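Local coordinates for myosin-2 (Saccharomyces cerevisiae, PDB 6IXO), which carries organelles and proteins along polarized actin cables, binding its cargo receptors through the globular tail domain that makes up this chain, at residues V51-R56 and A106-L111; I300-D304 and R340-D344; L234-D238 and C282-L286; E12-L17 and R407-V412. All coordinates share one frame; numbering follows the deposited sequence.

Contact 1 of 4, residues V51-R56 and A106-L111; sequences VVYPAR and ANVREL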
loop_
_atom_site.group_PDB
_atom_site.type_symbol
_atom_site.label_atom_id
_atom_site.label_comp_id
_atom_site.label_asym_id
_atom_site.label_seq_id
_atom_site.Cartn_x
_atom_site.Cartn_y
_atom_site.Cartn_z
ATOM N N VAL A 51 11.135 2.810 14.414
ATOM C CA VAL A 51 10.523 2.809 13.109
ATOM C C VAL A 51 10.871 4.088 12.350
ATOM O O VAL A 51 11.241 4.049 11.188
ATOM C CB VAL A 51 8.989 2.670 13.202
ATOM C CG1 VAL A 51 8.370 2.744 11.812
ATOM C CG2 VAL A 51 8.626 1.343 13.890
ATOM N N VAL A 52 10.764 5.235 13.013
ATOM C CA VAL A 52 10.970 6.463 12.265
ATOM C C VAL A 52 12.321 7.111 12.606
ATOM O O VAL A 52 12.419 8.329 12.628
ATOM C CB VAL A 52 9.785 7.451 12.499
ATOM C CG1 VAL A 52 8.457 6.839 11.854
ATOM C CG2 VAL A 52 9.592 7.770 13.978
ATOM N N TYR A 53 13.364 6.305 12.840
ATOM C CA TYR A 53 14.650 6.900 13.249
ATOM C C TYR A 53 15.236 7.808 12.130
ATOM O O TYR A 53 15.830 8.860 12.450
ATOM C CB TYR A 53 15.665 5.812 13.700
ATOM C CG TYR A 53 16.199 4.949 12.582
ATOM C CD1 TYR A 53 17.313 5.353 11.839
ATOM C CD2 TYR A 53 15.586 3.722 12.247
ATOM C CE1 TYR A 53 17.798 4.585 10.799
ATOM C CE2 TYR A 53 16.077 2.940 11.208
ATOM C CZ TYR A 53 17.177 3.376 10.480
ATOM O OH TYR A 53 17.676 2.619 9.420
ATOM N N PRO A 54 15.043 7.481 10.835
ATOM C CA PRO A 54 15.574 8.420 9.837
ATOM C C PRO A 54 14.852 9.747 9.855
ATOM O O PRO A 54 15.526 10.784 9.845
ATOM C CB PRO A 54 15.326 7.699 8.492
ATOM C CG PRO A 54 15.272 6.270 8.868
ATOM C CD PRO A 54 14.504 6.263 10.144
ATOM N N ALA A 55 13.525 9.727 9.905
ATOM C CA ALA A 55 12.803 10.995 9.976
ATOM C C ALA A 55 13.223 11.835 11.199
ATOM O O ALA A 55 13.403 13.037 11.058
ATOM C CB ALA A 55 11.310 10.770 10.026
ATOM N N ARG A 56 13.378 11.209 12.371
ATOM C CA ARG A 56 13.674 11.994 13.577
ATOM C C ARG A 56 15.043 12.612 13.430
ATOM O O ARG A 56 15.263 13.763 13.805
ATOM C CB ARG A 56 13.613 11.129 14.859
ATOM C CG ARG A 56 12.275 10.452 15.115
ATOM C CD ARG A 56 11.326 11.327 15.887
ATOM N NE ARG A 56 9.989 10.746 16.068
ATOM C CZ ARG A 56 9.624 9.966 17.087
ATOM N NH1 ARG A 56 8.375 9.494 17.154
ATOM N NH2 ARG A 56 10.495 9.650 18.033
ATOM N N ALA A 106 5.969 5.314 6.777
ATOM C CA ALA A 106 5.942 5.808 8.163
ATOM C C ALA A 106 6.864 7.039 8.285
ATOM O O ALA A 106 6.513 8.062 8.915
ATOM C CB ALA A 106 6.392 4.744 9.113
ATOM N N ASN A 107 8.041 6.930 7.679
ATOM C CA ASN A 107 9.048 7.985 7.845
ATOM C C ASN A 107 8.673 9.269 7.125
ATOM O O ASN A 107 8.856 10.383 7.644
ATOM C CB ASN A 107 10.417 7.478 7.389
ATOM C CG ASN A 107 11.130 6.783 8.505
ATOM O OD1 ASN A 107 11.769 7.435 9.378
ATOM N ND2 ASN A 107 10.945 5.463 8.585
ATOM N N VAL A 108 8.123 9.126 5.932
ATOM C CA VAL A 108 7.699 10.312 5.178
ATOM C C VAL A 108 6.486 10.931 5.868
ATOM O O VAL A 108 6.354 12.168 5.941
ATOM C CB VAL A 108 7.409 9.967 3.700
ATOM C CG1 VAL A 108 6.736 11.133 2.996
ATOM C CG2 VAL A 108 8.729 9.600 2.991
ATOM N N ARG A 109 5.616 10.092 6.444
ATOM C CA ARG A 109 4.509 10.668 7.218
ATOM C C ARG A 109 5.047 11.452 8.418
ATOM O O ARG A 109 4.488 12.495 8.811
ATOM C CB ARG A 109 3.537 9.583 7.718
ATOM C CG ARG A 109 2.327 10.167 8.438
ATOM C CD ARG A 109 1.516 11.060 7.488
ATOM N NE ARG A 109 0.231 11.474 8.080
ATOM C CZ ARG A 109 -0.627 12.310 7.479
ATOM N NH1 ARG A 109 -0.320 12.845 6.274
ATOM N NH2 ARG A 109 -1.766 12.636 8.098
ATOM N N GLU A 110 6.110 10.942 9.033
ATOM C CA GLU A 110 6.633 11.646 10.218
ATOM C C GLU A 110 7.239 13.003 9.784
ATOM O O GLU A 110 7.108 14.008 10.464
ATOM C CB GLU A 110 7.693 10.785 10.917
ATOM C CG GLU A 110 8.307 11.422 12.176
ATOM C CD GLU A 110 7.406 11.223 13.385
ATOM O OE1 GLU A 110 6.322 10.613 13.228
ATOM O OE2 GLU A 110 7.806 11.651 14.480
ATOM N N LEU A 111 7.902 13.014 8.633
ATOM C CA LEU A 111 8.513 14.232 8.098
ATOM C C LEU A 111 7.441 15.251 7.739
ATOM O O LEU A 111 7.549 16.440 8.039
ATOM C CB LEU A 111 9.336 13.913 6.858
ATOM C CG LEU A 111 10.672 13.216 7.104
ATOM C CD1 LEU A 111 11.289 12.678 5.787
ATOM C CD2 LEU A 111 11.647 14.205 7.830
HETATM O O HOH W 1 5.875 8.864 15.388
#

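Contact 2 of 4, residues I300-D304 and R340-D344; sequences IEDID and RYVAD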
loop_
_atom_site.group_PDB
_atom_site.type_symbol
_atom_site.label_atom_id
_atom_site.label_comp_id
_atom_site.label_asym_id
_atom_site.label_seq_id
_atom_site.Cartn_x
_atom_site.Cartn_y
_atom_site.Cartn_z
ATOM N N ILE A 300 -35.532 -22.591 -16.044
ATOM C CA ILE A 300 -35.702 -21.150 -16.155
ATOM C C ILE A 300 -35.591 -20.458 -14.798
ATOM O O ILE A 300 -34.837 -19.484 -14.624
ATOM C CB ILE A 300 -37.069 -20.818 -16.784
ATOM C CG1 ILE A 300 -37.092 -21.247 -18.253
ATOM C CG2 ILE A 300 -37.393 -19.332 -16.625
ATOM C CD1 ILE A 300 -36.003 -20.616 -19.092
ATOM N N GLU A 301 -36.324 -20.975 -13.822
ATOM C CA GLU A 301 -36.279 -20.391 -12.490
ATOM C C GLU A 301 -34.876 -20.434 -11.882
ATOM O O GLU A 301 -34.470 -19.498 -11.171
ATOM C CB GLU A 301 -37.261 -21.093 -11.565
ATOM C CG GLU A 301 -37.474 -20.323 -10.286
ATOM C CD GLU A 301 -38.222 -21.122 -9.256
ATOM O OE1 GLU A 301 -38.632 -22.259 -9.574
ATOM O OE2 GLU A 301 -38.395 -20.614 -8.129
ATOM N N ASP A 302 -34.143 -21.514 -12.152
ATOM C CA ASP A 302 -32.743 -21.608 -11.730
ATOM C C ASP A 302 -31.967 -20.398 -12.225
ATOM O O ASP A 302 -31.131 -19.811 -11.508
ATOM C CB ASP A 302 -32.079 -22.880 -12.273
ATOM C CG ASP A 302 -32.468 -24.141 -11.508
ATOM O OD1 ASP A 302 -33.008 -24.046 -10.386
ATOM O OD2 ASP A 302 -32.202 -25.239 -12.040
ATOM N N ILE A 303 -32.227 -20.039 -13.472
ATOM C CA ILE A 303 -31.492 -18.940 -14.074
ATOM C C ILE A 303 -31.965 -17.616 -13.471
ATOM O O ILE A 303 -31.147 -16.750 -13.200
ATOM C CB ILE A 303 -31.629 -18.958 -15.615
ATOM C CG1 ILE A 303 -30.965 -20.228 -16.179
ATOM C CG2 ILE A 303 -30.990 -17.739 -16.229
ATOM C CD1 ILE A 303 -29.478 -20.404 -15.751
ATOM N N ASP A 304 -33.262 -17.463 -13.217
ATOM C CA ASP A 304 -33.729 -16.231 -12.587
ATOM C C ASP A 304 -33.149 -16.091 -11.181
ATOM O O ASP A 304 -32.793 -14.988 -10.760
ATOM C CB ASP A 304 -35.259 -16.162 -12.537
ATOM C CG ASP A 304 -35.889 -16.021 -13.918
ATOM O OD1 ASP A 304 -35.214 -15.487 -14.824
ATOM O OD2 ASP A 304 -37.054 -16.446 -14.096
ATOM N N ARG A 340 -30.686 -20.735 -24.549
ATOM C CA ARG A 340 -31.333 -19.719 -25.369
ATOM C C ARG A 340 -32.025 -18.699 -24.473
ATOM O O ARG A 340 -32.125 -17.531 -24.829
ATOM C CB ARG A 340 -32.316 -20.348 -26.383
ATOM C CG ARG A 340 -33.686 -20.761 -25.872
ATOM C CD ARG A 340 -34.541 -21.342 -27.044
ATOM N NE ARG A 340 -33.696 -22.105 -27.962
ATOM C CZ ARG A 340 -33.672 -23.434 -28.053
ATOM N NH1 ARG A 340 -34.486 -24.176 -27.309
ATOM N NH2 ARG A 340 -32.842 -24.022 -28.906
ATOM N N TYR A 341 -32.484 -19.128 -23.302
ATOM C CA TYR A 341 -33.054 -18.186 -22.348
ATOM C C TYR A 341 -32.021 -17.135 -21.950
ATOM O O TYR A 341 -32.296 -15.926 -21.944
ATOM C CB TYR A 341 -33.552 -18.911 -21.110
ATOM C CG TYR A 341 -34.197 -18.004 -20.082
ATOM C CD1 TYR A 341 -35.279 -17.207 -20.416
ATOM C CD2 TYR A 341 -33.746 -17.973 -18.770
ATOM C CE1 TYR A 341 -35.886 -16.388 -19.476
ATOM C CE2 TYR A 341 -34.348 -17.156 -17.818
ATOM C CZ TYR A 341 -35.419 -16.365 -18.181
ATOM O OH TYR A 341 -36.030 -15.548 -17.255
ATOM N N VAL A 342 -30.828 -17.607 -21.613
ATOM C CA VAL A 342 -29.744 -16.714 -21.242
ATOM C C VAL A 342 -29.364 -15.785 -22.402
ATOM O O VAL A 342 -29.228 -14.578 -22.207
ATOM C CB VAL A 342 -28.521 -17.504 -20.795
ATOM C CG1 VAL A 342 -27.318 -16.596 -20.708
ATOM C CG2 VAL A 342 -28.801 -18.182 -19.461
ATOM N N ALA A 343 -29.212 -16.353 -23.601
ATOM C CA ALA A 343 -28.823 -15.579 -24.786
ATOM C C ALA A 343 -29.862 -14.506 -25.096
ATOM O O ALA A 343 -29.529 -13.409 -25.545
ATOM C CB ALA A 343 -28.630 -16.496 -25.993
ATOM N N ASP A 344 -31.123 -14.827 -24.833
ATOM C CA ASP A 344 -32.194 -13.862 -25.015
ATOM C C ASP A 344 -32.170 -12.773 -23.943
ATOM O O ASP A 344 -32.526 -11.629 -24.227
ATOM C CB ASP A 344 -33.550 -14.569 -25.039
ATOM C CG ASP A 344 -33.806 -15.270 -26.363
ATOM O OD1 ASP A 344 -33.338 -14.747 -27.400
ATOM O OD2 ASP A 344 -34.458 -16.341 -26.368
#

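Contact 3 of 4, residues L234-D238 and C282-L286; sequences LNYVD and CLQHL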
loop_
_atom_site.group_PDB
_atom_site.type_symbol
_atom_site.label_atom_id
_atom_site.label_comp_id
_atom_site.label_asym_id
_atom_site.label_seq_id
_atom_site.Cartn_x
_atom_site.Cartn_y
_atom_site.Cartn_z
ATOM N N LEU A 234 -7.368 -6.138 -2.932
ATOM C CA LEU A 234 -8.433 -7.144 -3.071
ATOM C C LEU A 234 -9.274 -6.911 -4.323
ATOM O O LEU A 234 -9.603 -7.856 -5.059
ATOM C CB LEU A 234 -9.356 -7.123 -1.841
ATOM C CG LEU A 234 -8.681 -7.614 -0.562
ATOM C CD1 LEU A 234 -9.585 -7.358 0.632
ATOM C CD2 LEU A 234 -8.300 -9.126 -0.666
ATOM N N ASN A 235 -9.679 -5.661 -4.547
ATOM C CA ASN A 235 -10.388 -5.334 -5.797
ATOM C C ASN A 235 -9.592 -5.746 -7.025
ATOM O O ASN A 235 -10.163 -6.232 -8.038
ATOM C CB ASN A 235 -10.699 -3.844 -5.904
ATOM C CG ASN A 235 -11.890 -3.458 -5.057
ATOM O OD1 ASN A 235 -12.856 -4.191 -5.019
ATOM N ND2 ASN A 235 -11.836 -2.284 -4.408
ATOM N N TYR A 236 -8.288 -5.517 -6.928
ATOM C CA TYR A 236 -7.348 -5.844 -7.993
ATOM C C TYR A 236 -7.316 -7.369 -8.224
ATOM O O TYR A 236 -7.431 -7.841 -9.345
ATOM C CB TYR A 236 -5.942 -5.367 -7.649
ATOM C CG TYR A 236 -4.987 -5.451 -8.840
ATOM C CD1 TYR A 236 -5.063 -4.520 -9.879
ATOM C CD2 TYR A 236 -3.992 -6.423 -8.893
ATOM C CE1 TYR A 236 -4.171 -4.584 -10.996
ATOM C CE2 TYR A 236 -3.051 -6.476 -9.978
ATOM C CZ TYR A 236 -3.186 -5.582 -11.023
ATOM O OH TYR A 236 -2.283 -5.624 -12.052
ATOM N N VAL A 237 -7.123 -8.120 -7.153
ATOM C CA VAL A 237 -7.148 -9.594 -7.259
ATOM C C VAL A 237 -8.466 -10.069 -7.899
ATOM O O VAL A 237 -8.489 -10.924 -8.778
ATOM C CB VAL A 237 -6.974 -10.213 -5.862
ATOM C CG1 VAL A 237 -7.378 -11.685 -5.852
ATOM C CG2 VAL A 237 -5.518 -10.007 -5.373
ATOM N N ASP A 238 -9.565 -9.504 -7.439
ATOM C CA ASP A 238 -10.878 -9.838 -7.972
ATOM C C ASP A 238 -10.911 -9.647 -9.491
ATOM O O ASP A 238 -11.337 -10.535 -10.226
ATOM C CB ASP A 238 -11.929 -8.968 -7.282
ATOM C CG ASP A 238 -13.371 -9.468 -7.482
ATOM O OD1 ASP A 238 -13.640 -10.658 -7.270
ATOM O OD2 ASP A 238 -14.223 -8.658 -7.853
ATOM N N CYS A 282 -15.247 -6.456 -1.941
ATOM C CA CYS A 282 -14.129 -6.442 -2.878
ATOM C C CYS A 282 -13.990 -7.731 -3.720
ATOM O O CYS A 282 -13.337 -7.694 -4.762
ATOM C CB CYS A 282 -12.814 -6.239 -2.150
ATOM S SG CYS A 282 -12.746 -4.689 -1.205
ATOM N N LEU A 283 -14.532 -8.861 -3.259
ATOM C CA LEU A 283 -14.234 -10.136 -3.953
ATOM C C LEU A 283 -15.470 -10.680 -4.631
ATOM O O LEU A 283 -15.539 -11.871 -4.993
ATOM C CB LEU A 283 -13.676 -11.188 -2.969
ATOM C CG LEU A 283 -12.363 -10.823 -2.256
ATOM C CD1 LEU A 283 -12.132 -11.716 -1.027
ATOM C CD2 LEU A 283 -11.225 -10.940 -3.249
ATOM N N GLN A 284 -16.452 -9.818 -4.791
ATOM C CA GLN A 284 -17.759 -10.314 -5.194
ATOM C C GLN A 284 -17.753 -11.000 -6.559
ATOM O O GLN A 284 -18.562 -11.882 -6.797
ATOM C CB GLN A 284 -18.788 -9.179 -5.201
ATOM C CG GLN A 284 -19.590 -9.011 -3.899
ATOM C CD GLN A 284 -20.034 -10.328 -3.251
ATOM O OE1 GLN A 284 -20.952 -11.001 -3.730
ATOM N NE2 GLN A 284 -19.386 -10.688 -2.151
ATOM N N HIS A 285 -16.886 -10.597 -7.480
ATOM C CA HIS A 285 -16.965 -11.246 -8.785
ATOM C C HIS A 285 -16.473 -12.650 -8.705
ATOM O O HIS A 285 -17.010 -13.524 -9.392
ATOM C CB HIS A 285 -16.169 -10.478 -9.854
ATOM C CG HIS A 285 -16.653 -9.075 -10.046
ATOM N ND1 HIS A 285 -16.053 -7.984 -9.439
ATOM C CD2 HIS A 285 -17.710 -8.586 -10.738
ATOM C CE1 HIS A 285 -16.700 -6.882 -9.770
ATOM N NE2 HIS A 285 -17.710 -7.214 -10.562
ATOM N N LEU A 286 -15.410 -12.863 -7.937
ATOM C CA LEU A 286 -14.911 -14.240 -7.701
ATOM C C LEU A 286 -15.912 -15.057 -6.886
ATOM O O LEU A 286 -16.218 -16.237 -7.191
ATOM C CB LEU A 286 -13.570 -14.209 -6.957
ATOM C CG LEU A 286 -12.436 -13.643 -7.795
ATOM C CD1 LEU A 286 -11.192 -13.569 -6.927
ATOM C CD2 LEU A 286 -12.215 -14.620 -9.001
#

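Contact 4 of 4, residues E12-L17 and R407-V412; sequences ELYRLL and RIVDLV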
loop_
_atom_site.group_PDB
_atom_site.type_symbol
_atom_site.label_atom_id
_atom_site.label_comp_id
_atom_site.label_asym_id
_atom_site.label_seq_id
_atom_site.Cartn_x
_atom_site.Cartn_y
_atom_site.Cartn_z
ATOM N N GLU A 12 30.515 24.783 17.180
ATOM C CA GLU A 12 30.761 23.454 16.608
ATOM C C GLU A 12 29.552 23.004 15.802
ATOM O O GLU A 12 29.711 22.446 14.711
ATOM C CB GLU A 12 31.107 22.417 17.685
ATOM C CG GLU A 12 31.406 21.022 17.089
ATOM C CD GLU A 12 31.951 19.987 18.073
ATOM O OE1 GLU A 12 31.932 20.193 19.314
ATOM O OE2 GLU A 12 32.415 18.944 17.575
ATOM N N LEU A 13 28.342 23.248 16.313
ATOM C CA LEU A 13 27.130 22.851 15.585
ATOM C C LEU A 13 27.096 23.536 14.237
ATOM O O LEU A 13 26.816 22.923 13.208
ATOM C CB LEU A 13 25.863 23.210 16.350
ATOM C CG LEU A 13 25.214 22.127 17.185
ATOM C CD1 LEU A 13 24.125 22.762 18.033
ATOM C CD2 LEU A 13 24.653 20.983 16.266
ATOM N N TYR A 14 27.408 24.831 14.266
ATOM C CA TYR A 14 27.340 25.653 13.080
ATOM C C TYR A 14 28.271 25.159 11.990
ATOM O O TYR A 14 27.879 25.064 10.830
ATOM C CB TYR A 14 27.690 27.113 13.422
ATOM C CG TYR A 14 27.449 28.034 12.261
ATOM C CD1 TYR A 14 28.454 28.293 11.332
ATOM C CD2 TYR A 14 26.200 28.625 12.070
ATOM C CE1 TYR A 14 28.229 29.125 10.253
ATOM C CE2 TYR A 14 25.969 29.472 10.999
ATOM C CZ TYR A 14 26.984 29.708 10.089
ATOM O OH TYR A 14 26.760 30.540 9.018
ATOM N N ARG A 15 29.512 24.867 12.352
ATOM C CA ARG A 15 30.455 24.323 11.383
ATOM C C ARG A 15 30.019 22.958 10.873
ATOM O O ARG A 15 30.271 22.618 9.712
ATOM C CB ARG A 15 31.847 24.209 11.988
ATOM C CG ARG A 15 32.412 25.523 12.496
ATOM C CD ARG A 15 32.319 26.618 11.433
ATOM N NE ARG A 15 33.104 27.810 11.782
ATOM C CZ ARG A 15 33.295 28.853 10.974
ATOM N NH1 ARG A 15 32.755 28.862 9.758
ATOM N NH2 ARG A 15 34.027 29.886 11.381
ATOM N N LEU A 16 29.391 22.153 11.721
ATOM C CA LEU A 16 28.912 20.833 11.211
ATOM C C LEU A 16 27.808 21.033 10.189
ATOM O O LEU A 16 27.732 20.334 9.182
ATOM C CB LEU A 16 28.430 19.937 12.351
ATOM C CG LEU A 16 29.580 19.413 13.225
ATOM C CD1 LEU A 16 29.097 18.954 14.592
ATOM C CD2 LEU A 16 30.350 18.279 12.513
ATOM N N LEU A 17 26.942 22.005 10.438
ATOM C CA LEU A 17 25.758 22.148 9.598
ATOM C C LEU A 17 26.060 22.866 8.276
ATOM O O LEU A 17 25.449 22.551 7.254
ATOM C CB LEU A 17 24.659 22.865 10.370
ATOM C CG LEU A 17 24.168 22.057 11.575
ATOM C CD1 LEU A 17 23.442 22.942 12.600
ATOM C CD2 LEU A 17 23.264 20.919 11.138
ATOM N N ARG A 407 27.461 13.603 15.671
ATOM C CA ARG A 407 27.990 14.674 16.557
ATOM C C ARG A 407 26.926 15.763 16.721
ATOM O O ARG A 407 26.716 16.291 17.818
ATOM C CB ARG A 407 29.270 15.249 15.991
ATOM C CG ARG A 407 29.832 16.376 16.864
ATOM C CD ARG A 407 30.149 15.879 18.277
ATOM N NE ARG A 407 30.900 16.878 19.052
ATOM C CZ ARG A 407 31.041 16.821 20.367
ATOM N NH1 ARG A 407 30.507 15.811 21.043
ATOM N NH2 ARG A 407 31.729 17.759 21.005
ATOM N N ILE A 408 26.230 16.071 15.624
ATOM C CA ILE A 408 25.153 17.058 15.677
ATOM C C ILE A 408 24.100 16.617 16.692
ATOM O O ILE A 408 23.706 17.370 17.588
ATOM C CB ILE A 408 24.491 17.257 14.297
ATOM C CG1 ILE A 408 25.446 17.953 13.314
ATOM C CG2 ILE A 408 23.206 18.053 14.422
ATOM C CD1 ILE A 408 24.967 17.913 11.848
ATOM N N VAL A 409 23.643 15.381 16.559
ATOM C CA VAL A 409 22.640 14.896 17.481
ATOM C C VAL A 409 23.134 14.914 18.917
ATOM O O VAL A 409 22.391 15.319 19.813
ATOM C CB VAL A 409 22.164 13.473 17.074
ATOM C CG1 VAL A 409 21.270 12.908 18.129
ATOM C CG2 VAL A 409 21.428 13.559 15.761
ATOM N N ASP A 410 24.392 14.536 19.148
ATOM C CA ASP A 410 24.936 14.586 20.505
ATOM C C ASP A 410 25.014 16.015 21.044
ATOM O O ASP A 410 24.808 16.254 22.244
ATOM C CB ASP A 410 26.335 13.948 20.575
ATOM C CG ASP A 410 26.325 12.443 20.254
ATOM O OD1 ASP A 410 25.233 11.830 20.182
ATOM O OD2 ASP A 410 27.425 11.870 20.079
ATOM N N LEU A 411 25.348 16.963 20.174
ATOM C CA LEU A 411 25.514 18.346 20.625
ATOM C C LEU A 411 24.140 18.936 20.914
ATOM O O LEU A 411 23.946 19.594 21.918
ATOM C CB LEU A 411 26.257 19.182 19.586
ATOM C CG LEU A 411 27.758 18.941 19.474
ATOM C CD1 LEU A 411 28.265 19.574 18.204
ATOM C CD2 LEU A 411 28.495 19.469 20.703
ATOM N N VAL A 412 23.176 18.680 20.035
ATOM C CA VAL A 412 21.809 19.104 20.293
ATOM C C VAL A 412 21.335 18.550 21.630
ATOM O O VAL A 412 20.808 19.282 22.477
ATOM C CB VAL A 412 20.849 18.648 19.196
ATOM C CG1 VAL A 412 19.423 18.800 19.669
ATOM C CG2 VAL A 412 21.102 19.438 17.922
#

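Contact 1 of 4, residues V51-R56 and A106-L111
Asn107, from the middle of helix 97-124, pushes its amide into the backbone turn where helix 53-67 begins. This is knob-into-hole packing in an all-helical domain, the hole being made by Val51, Tyr53, Pro54 and Ala55. Both ends of the amide are engaged. ND2 donates to Val51 O at 3.0 Å, and also bonds to Phe103 O one turn back on its own helix, while OD1 receives the Ala55 N-H at 2.9 Å on a fairly straight path (161°). The two cross-contact bonds fix the rotation of the amide and satisfy a backbone N-H of the first helical turn, just after Val52 at the N-cap. The Pro54 ring meets Asn107 at about a right angle, its CD 3.1 Å from Asn107 OD1.

Apolar packing continues along helix 97-124. Ala55 CB rests 3.7 Å from Glu110 CB and also touches Leu111 CG, and Val52 CG1 lies 4.0 Å from Ala106 CB. Glu110 CG points opposite the backbone N, and the chain then bends at chi2 (82°), which turns the carboxylate toward Arg56. The resulting salt bridge joins Arg56 NE to Glu110 OE2 at 2.8 Å. Although OE2 lies near the guanidinium plane, NE comes from above the carboxylate plane, the two groups being 43° apart. Val52 CG2 lies over one guanidinium face, toward its rim. A water bridges the remaining ends of the pair, accepting from Arg56 NH1 and donating to Glu110 OE1, which it meets at 2.8 Å.

Contact 2 of 4, residues I300-D304 and R340-D344
The Tyr341 ring takes Ile300 on one face and Ile303 and Asp304 at its edge. Over the face, Ile300 CD1 makes a CH-pi contact and sits toward the rim, 3.3 Å from Tyr341 CG. At the edge, Ile303 CB lies in the ring plane, and Ile303 CG2 packs 3.8 Å from Tyr341 CD2, the two side chains running antiparallel to one another.

The CB-CG bond of Tyr341 points away from the backbone N (chi1 -178°), so that the ring reaches across to helix 300-309, and its hydroxyl donates to Asp304 OD1 at 2.6 Å. That short bond uses the syn lone pair of OD1. The carboxylate stands steeply to the ring, their planes 68° apart. Hydrogen bond and methyl cover together would be expected to restrict the tilt of the tyrosine.

Deeper in, Ile303 CG2 meets Val342 CG2 at 3.9 Å, and Ile338, one turn before Val342, touches both isoleucines. Ile300 is exposed, so the contact runs from a buried side to solvent. The short helical segments approach to 10.8 Å between axes, with N-to-C directions 40° apart: helix-helix packing of two roughly co-directional helices, with a tyrosine between them, in the Dilute family region of the globular tail.

Contact 3 of 4, residues L234-D238 and C282-L286
Asp238 and His285 carry the polar part of this contact. The Asp238 carboxylate comes from helix 223-247 to the start of helix 284-294 and divides its oxygens between donors. OD1 accepts Leu286 N at 2.9 Å through its syn lone pair, and OD2 accepts His285 ND1 at 2.5 Å, a very short bond that meets OD2 nearly along its C-O direction. OD2 lies in the imidazole plane (6° out of it), and the carboxylate is turned 30° from the ring. A weak bond from His285 N also reaches OD2. A trans chi1 (-165°) carries the Asp238 carboxylate to the amides of the first helical turn. The helix start and the imidazole would both be expected to stabilise the carboxylate's negative charge.

Van der Waals contacts lie alongside. Leu234 CB touches Cys282 CB at 3.6 Å, and Asn235 OD1 comes within 3.4 Å of Cys282 CA. Asp238 CB lies 3.2 Å from Cys282 O, while Leu283 CD2 packs on Leu234 O at 3.9 Å.

The joint is buried among other helices of the globular tail: Val237 and Leu286 lean on helix 134-180, through Leu170, Ala174 and Val178, and Leu234 and Leu286 on helix 254-273, through Leu267, Cys271 and Val264.

Contact 4 of 4, residues E12-L17 and R407-V412
Glu12 leaves helix 6-18 with CG anti to its backbone N (chi1 -178°) and runs on extended, whereas Arg407 starts in the same way but bends at chi2 (60°), which lays its guanidinium across the glutamate tip. The arginine grips the carboxylate side-on with two nitrogens: NE to Glu12 OE2 at 3.0 Å and NH2 to Glu12 OE1, also at 3.0 Å. OE2 lies in the guanidinium plane, yet NE meets it from above the carboxylate plane, so the pair is twisted rather than coplanar. Leu411 CD2 covers the centre of one guanidinium face, and its sister CD1 touches Glu12 CG at 3.6 Å, shielding one side of the ion pair.

The segments form a nearly antiparallel helix pair (152° between directions, axes 10.0 Å apart at closest) joining the first modelled helix of the globular tail to its last. Its seam is aliphatic. Leu16 CD1 presses on Arg407 CG at 3.5 Å, Leu16 CB meets Ile408 CG1 at 3.7 Å, and Leu17 CD2 reaches Ile408 CD1 at 3.5 Å. Leu13 CD2 lies 3.8 Å from Ile408 CG2. Helix 53-67 closes the buried side, where Glu64 touches Leu13, Leu17 and Val412, and Ile60 also packs on Val412.

How the contacts relate
The four contacts are spread along an elongated helical domain and none touches another. Contacts 1 and 4 occupy one side of the chain's centre, with centres about 21 Å apart and nearest atoms about 6 Å. Helix 53-67 links them, opening at contact 1 and offering its later residues Ile60 and Glu64 to contact 4. Contacts 2 and 3 lie on the opposite side, their centres about 26 Å apart, and consecutive helices 284-294 and 300-309 connect them. The span is largest between contacts 2 and 4, with centres about 78 Å apart. In chain order, contact 4 encloses the other three, bringing N- and C-terminal helices together, while contacts 1, 3 and 2 close in series within.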